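Local coordinates for putative DNA binding protein (Bacteroides thetaiotaomicron VPI-5482, PDB 3HTN) that is of unknown function but binds metal ions and may bind DNA, at residues 52-57 with 69-74. Residues are numbered along the deposited sequence; the frame is centred on the assembly and turned at random.
Sequences IGELTL and DKTFRE. With SO4 (sulfate ion), chain E.
A beta hairpin at the edge of the main antiparallel sheet of the PCC domain pairs Leu55 to Leu57 with Lys70 to Phe72. Leu55 and Phe72 form a hydrogen-bonded pair. Phe72 N reaches Leu55 O at 2.8 Å, nearly along the C=O axis, and Leu55 N returns a bond to Phe72 O. Leu57 and Lys70 repeat the pattern, with Lys70 N 2.8 Å from Leu57 O. Between them lies the non-hydrogen-bonded pair Thr56 and Thr71. Both side chains lie on one face, and with each OG1 anti to its own carbonyl carbon the two hydroxyls hydrogen-bond, OG1 to OG1, at 2.8 Å. On this face Glu54 runs obliquely past Thr71, its CG 3.7 Å from Thr71 CG2. Strand 67-72 is outermost within the chain, while strand 54-60 also pairs with strand 107-117.

The other face carries Leu55, Leu57 and Phe72. Phe72 CG is anti to its carbonyl carbon (chi1 -59°). Its ring CE1 lies 4.1 Å from Leu57 CD1, the two side chains crossing at about a right angle. CD1 of the ring is 4.2 Å from Leu55 CD2. Tyr105 of a second subunit packs on Leu57, Lys70 and Phe72. An alanine in place of Phe72 would probably loosen this apolar face, losing the ring contacts with both leucines and Tyr105. Sulfate O3 lies in the ring plane at its edge. Extended Lys70 carries NZ to sulfate O4 at 2.7 Å, and Arg102 also binds this ion. Where the chain turns a corner at Gly53, Glu74 N makes a weak hydrogen bond to Gly53 O.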
loop_
_atom_site.group_PDB
_atom_site.type_symbol
_atom_site.label_atom_id
_atom_site.label_comp_id
_atom_site.label_asym_id
_atom_site.label_seq_id
_atom_site.Cartn_x
_atom_site.Cartn_y
_atom_site.Cartn_z
ATOM N N ILE A 52 -11.432 5.002 -11.569
ATOM C CA ILE A 52 -11.444 4.326 -12.857
ATOM C C ILE A 52 -12.857 3.923 -13.257
ATOM O O ILE A 52 -13.753 3.817 -12.433
ATOM C CB ILE A 52 -10.549 3.071 -12.863
ATOM C CG1 ILE A 52 -11.016 2.051 -11.828
ATOM C CG2 ILE A 52 -9.088 3.446 -12.609
ATOM C CD1 ILE A 52 -10.249 0.761 -11.828
ATOM N N GLY A 53 -13.032 3.740 -14.559
ATOM C CA GLY A 53 -14.285 3.271 -15.156
ATOM C C GLY A 53 -14.246 1.904 -15.794
ATOM O O GLY A 53 -15.288 1.397 -16.259
ATOM N N GLU A 54 -13.062 1.288 -15.794
ATOM C CA GLU A 54 -12.879 -0.052 -16.336
ATOM C C GLU A 54 -11.619 -0.629 -15.705
ATOM O O GLU A 54 -10.650 0.092 -15.491
ATOM C CB GLU A 54 -12.788 -0.023 -17.863
ATOM C CG GLU A 54 -12.884 -1.396 -18.504
ATOM C CD GLU A 54 -13.293 -1.339 -19.963
ATOM O OE1 GLU A 54 -14.253 -0.593 -20.294
ATOM O OE2 GLU A 54 -12.664 -2.055 -20.775
ATOM N N LEU A 55 -11.650 -1.921 -15.389
ATOM C CA LEU A 55 -10.543 -2.616 -14.752
ATOM C C LEU A 55 -10.420 -4.005 -15.294
ATOM O O LEU A 55 -11.434 -4.679 -15.422
ATOM C CB LEU A 55 -10.843 -2.768 -13.262
ATOM C CG LEU A 55 -9.838 -3.527 -12.398
ATOM C CD1 LEU A 55 -8.477 -2.814 -12.334
ATOM C CD2 LEU A 55 -10.397 -3.773 -11.011
ATOM N N THR A 56 -9.197 -4.440 -15.570
ATOM C CA THR A 56 -8.967 -5.832 -15.928
ATOM C C THR A 56 -7.944 -6.404 -14.950
ATOM O O THR A 56 -6.826 -5.885 -14.829
ATOM C CB THR A 56 -8.478 -6.025 -17.352
ATOM O OG1 THR A 56 -9.404 -5.396 -18.244
ATOM C CG2 THR A 56 -8.394 -7.529 -17.688
ATOM N N LEU A 57 -8.337 -7.498 -14.294
ATOM C CA LEU A 57 -7.485 -8.273 -13.396
ATOM C C LEU A 57 -7.231 -9.634 -13.967
ATOM O O LEU A 57 -8.054 -10.142 -14.726
ATOM C CB LEU A 57 -8.147 -8.425 -12.029
ATOM C CG LEU A 57 -8.551 -7.148 -11.298
ATOM C CD1 LEU A 57 -9.331 -7.485 -10.017
ATOM C CD2 LEU A 57 -7.325 -6.233 -11.027
ATOM N N ASP A 69 -8.807 -13.510 -17.205
ATOM C CA ASP A 69 -8.766 -12.078 -17.196
ATOM C C ASP A 69 -10.184 -11.564 -17.075
ATOM O O ASP A 69 -11.006 -11.775 -17.975
ATOM C CB ASP A 69 -8.134 -11.575 -18.489
ATOM C CG ASP A 69 -6.672 -11.970 -18.634
ATOM O OD1 ASP A 69 -6.085 -12.499 -17.690
ATOM O OD2 ASP A 69 -6.128 -11.685 -19.742
ATOM N N LYS A 70 -10.474 -10.901 -15.957
ATOM C CA LYS A 70 -11.817 -10.382 -15.738
ATOM C C LYS A 70 -11.846 -8.863 -15.844
ATOM O O LYS A 70 -11.074 -8.178 -15.164
ATOM C CB LYS A 70 -12.381 -10.816 -14.385
ATOM C CG LYS A 70 -13.887 -10.495 -14.260
ATOM C CD LYS A 70 -14.535 -11.230 -13.122
ATOM C CE LYS A 70 -16.012 -10.907 -13.055
ATOM N NZ LYS A 70 -16.722 -11.740 -12.072
ATOM N N THR A 71 -12.750 -8.367 -16.681
ATOM C CA THR A 71 -12.909 -6.950 -16.929
ATOM C C THR A 71 -14.193 -6.490 -16.294
ATOM O O THR A 71 -15.259 -6.998 -16.582
ATOM C CB THR A 71 -12.907 -6.625 -18.420
ATOM O OG1 THR A 71 -11.638 -6.999 -18.969
ATOM C CG2 THR A 71 -13.180 -5.118 -18.678
ATOM N N PHE A 72 -14.063 -5.510 -15.406
ATOM C CA PHE A 72 -15.195 -4.850 -14.765
ATOM C C PHE A 72 -15.437 -3.538 -15.451
ATOM O O PHE A 72 -14.494 -2.819 -15.744
ATOM C CB PHE A 72 -14.869 -4.631 -13.290
ATOM C CG PHE A 72 -14.586 -5.894 -12.545
ATOM C CD1 PHE A 72 -13.290 -6.433 -12.535
ATOM C CD2 PHE A 72 -15.589 -6.537 -11.847
ATOM C CE1 PHE A 72 -13.009 -7.604 -11.877
ATOM C CE2 PHE A 72 -15.311 -7.732 -11.164
ATOM C CZ PHE A 72 -14.002 -8.246 -11.195
ATOM N N ARG A 73 -16.701 -3.228 -15.734
ATOM C CA ARG A 73 -17.091 -2.030 -16.446
ATOM C C ARG A 73 -18.089 -1.263 -15.606
ATOM O O ARG A 73 -19.295 -1.421 -15.725
ATOM C CB ARG A 73 -17.667 -2.434 -17.790
ATOM C CG ARG A 73 -16.586 -3.075 -18.646
ATOM C CD ARG A 73 -17.057 -3.293 -20.038
ATOM N NE ARG A 73 -18.001 -4.403 -20.091
ATOM C CZ ARG A 73 -18.672 -4.759 -21.182
ATOM N NH1 ARG A 73 -18.478 -4.145 -22.337
ATOM N NH2 ARG A 73 -19.523 -5.760 -21.131
ATOM N N GLU A 74 -17.531 -0.458 -14.715
ATOM C CA GLU A 74 -18.264 0.287 -13.704
ATOM C C GLU A 74 -17.321 1.294 -13.073
ATOM O O GLU A 74 -16.103 1.181 -13.229
ATOM C CB GLU A 74 -18.777 -0.693 -12.637
ATOM C CG GLU A 74 -17.682 -1.396 -11.868
ATOM C CD GLU A 74 -18.202 -2.501 -11.035
ATOM O OE1 GLU A 74 -18.406 -3.592 -11.589
ATOM O OE2 GLU A 74 -18.423 -2.305 -9.826
HETATM S S SO4 E . -19.270 -9.489 -10.646
HETATM O O1 SO4 E . -19.175 -8.336 -11.493
HETATM O O2 SO4 E . -20.541 -9.597 -9.911
HETATM O O3 SO4 E . -18.168 -9.489 -9.665
HETATM O O4 SO4 E . -19.145 -10.691 -11.515
#